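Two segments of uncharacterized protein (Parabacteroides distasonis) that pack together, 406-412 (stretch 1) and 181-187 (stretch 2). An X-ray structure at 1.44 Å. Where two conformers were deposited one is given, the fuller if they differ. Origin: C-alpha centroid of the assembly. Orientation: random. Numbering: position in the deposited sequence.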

# COMPACT_ATOMS: atom_id res chain seq x y z
N ALA A 406 4.74 6.79 -18.91
CA ALA A 406 5.98 6.64 -18.15
C ALA A 406 5.70 5.59 -17.07
O ALA A 406 5.04 5.87 -16.06
CB ALA A 406 6.40 7.97 -17.54
N LYS A 407 6.15 4.36 -17.29
CA LYS A 407 5.78 3.25 -16.41
C LYS A 407 6.74 3.06 -15.24
O LYS A 407 6.34 2.45 -14.25
CB LYS A 407 5.65 1.95 -17.21
CG LYS A 407 4.54 2.00 -18.24
CD LYS A 407 4.25 0.62 -18.80
CE LYS A 407 3.21 0.66 -19.90
NZ LYS A 407 2.46 -0.63 -19.96
N ASP A 408 7.93 3.62 -15.31
CA ASP A 408 8.97 3.38 -14.30
C ASP A 408 9.24 4.63 -13.49
O ASP A 408 9.92 5.56 -13.91
CB ASP A 408 10.26 2.87 -14.96
CG ASP A 408 11.34 2.48 -13.93
OD1 ASP A 408 11.10 2.57 -12.70
OD2 ASP A 408 12.45 2.07 -14.37
N TRP A 409 8.64 4.63 -12.29
CA TRP A 409 8.80 5.72 -11.33
C TRP A 409 9.67 5.33 -10.13
O TRP A 409 9.69 6.03 -9.12
CB TRP A 409 7.42 6.18 -10.84
CG TRP A 409 6.63 6.88 -11.90
CD1 TRP A 409 6.21 6.35 -13.08
CD2 TRP A 409 6.15 8.23 -11.88
NE1 TRP A 409 5.53 7.29 -13.80
CE2 TRP A 409 5.49 8.46 -13.09
CE3 TRP A 409 6.26 9.30 -10.98
CZ2 TRP A 409 4.93 9.69 -13.42
CZ3 TRP A 409 5.67 10.50 -11.28
CH2 TRP A 409 5.04 10.70 -12.51
N SER A 410 10.40 4.23 -10.23
CA SER A 410 11.20 3.77 -9.11
C SER A 410 12.32 4.72 -8.74
O SER A 410 12.92 5.36 -9.61
CB SER A 410 11.77 2.38 -9.37
OG SER A 410 10.73 1.42 -9.51
N LEU A 411 12.60 4.78 -7.45
CA LEU A 411 13.73 5.55 -6.93
C LEU A 411 14.83 4.56 -6.60
O LEU A 411 14.74 3.78 -5.64
CB LEU A 411 13.29 6.38 -5.71
CG LEU A 411 14.23 7.52 -5.30
CD1 LEU A 411 13.50 8.53 -4.39
CD2 LEU A 411 15.52 6.97 -4.63
N ILE A 412 15.88 4.54 -7.43
CA ILE A 412 16.95 3.55 -7.34
C ILE A 412 18.27 4.28 -7.50
O ILE A 412 18.40 5.15 -8.39
CB ILE A 412 16.76 2.50 -8.47
CG1 ILE A 412 15.54 1.64 -8.19
CG2 ILE A 412 17.98 1.57 -8.61
CD1 ILE A 412 15.14 0.67 -9.31
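Stretch 2, residues 181-187: GGGADGS

Stretch 2 runs alongside stretch 1 in the same direction, the touching parts only 7° apart end to end. Neither segment forms a regular helix or strand. A single beta bridge joins Asp 408 and Gly 183, with their CA atoms 4.5 Å apart. Around it, the CA of Lys 407 lies 4.8 Å from the CA of Gly 182. Further on, the CA of Ser 410 is 4.1 Å from the CA of Ala 184, and the CA of Leu 411 is 4.7 Å from the CA of Gly 186.

Backbone hydrogen bonds fix this register. Gly 183 N donates to Lys 407 O at 3.0 Å, and Gly 183 O accepts from Trp 409 N at 2.8 Å. Gly 183 thus clasps both sides of Asp 408. Beyond the bridge, Leu 411 N donates to Asp 185 O at 2.8 Å. Asp 185 O also receives a CA-H...O contact from Ser 410 CA at 3.3 Å, and Gly 186 CA makes another to Leu 411 O at 3.3 Å.

Ser 410 is the side chain that links the segments by a hydrogen bond. Its chi1 is m (-63°), which places Ser 410 OG 3.0 Å from Asp 185 N, whose hydrogen bond it accepts. Asp 408 bonds to Ser 410 within its own segment. Its CB points away from stretch 2, but chi1 t brings the carboxylate back, so that Asp 408 OD1 accepts from Ser 410 N at 3.1 Å. A weak bond runs from Ser 410 OG to Asp 408 OD1 at 3.4 Å.

Trp 409 takes chi1 m and chi2 62°. Its CB lies sideways and the ring leads away from stretch 2, where Trp 409 NE1 donates to Ala 406 O at 2.7 Å. Lys 407 is extended, m then t throughout, and also leads away; its NZ is bonded elsewhere in the structure. Asp 185 has chi1 t, and both its carboxylate oxygens are satisfied elsewhere in the structure.

Gly 182, Gly 183 and Gly 186 leave room for the close approach. A CB on Gly 182 would lie 2.5 Å from Lys 407 O, and its positive phi itself favours glycine. A CB on Gly 183 would fall 2.6 Å from Ser 410 OG and 2.9 Å from Asp 408 OD1. On Gly 186 a CB would come within 2.1 Å of Leu 411 O, and the backbone angles alone call for glycine. Ala 184 turns its CB away from stretch 1.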

# COMPACT_ATOMS: atom_id res chain seq x y z
N GLY A 181 2.93 -4.29 -13.34
CA GLY A 181 2.41 -2.96 -13.05
C GLY A 181 3.44 -1.84 -12.83
O GLY A 181 3.28 -1.02 -11.91
N GLY A 182 4.47 -1.80 -13.68
CA GLY A 182 5.43 -0.68 -13.70
C GLY A 182 6.44 -0.73 -12.57
O GLY A 182 6.71 -1.79 -12.01
N GLY A 183 6.99 0.42 -12.21
CA GLY A 183 7.90 0.46 -11.08
C GLY A 183 7.59 1.62 -10.17
O GLY A 183 7.47 2.73 -10.62
N ALA A 184 7.50 1.32 -8.87
CA ALA A 184 7.52 2.34 -7.84
C ALA A 184 8.30 1.84 -6.64
O ALA A 184 7.93 2.15 -5.52
CB ALA A 184 6.10 2.69 -7.41
N ASP A 185 9.38 1.10 -6.85
CA ASP A 185 10.19 0.66 -5.72
C ASP A 185 11.08 1.82 -5.25
O ASP A 185 11.29 2.79 -5.96
CB ASP A 185 11.08 -0.57 -6.06
CG ASP A 185 11.61 -1.30 -4.81
OD1 ASP A 185 11.13 -1.08 -3.66
OD2 ASP A 185 12.51 -2.18 -5.00
N GLY A 186 11.59 1.69 -4.03
CA GLY A 186 12.57 2.61 -3.47
C GLY A 186 12.15 3.36 -2.24
O GLY A 186 13.01 3.94 -1.54
N SER A 187 10.85 3.42 -1.98
CA SER A 187 10.31 4.20 -0.87
C SER A 187 10.35 3.46 0.45
O SER A 187 10.56 2.24 0.48
CB SER A 187 8.87 4.60 -1.17
OG SER A 187 7.93 3.53 -0.94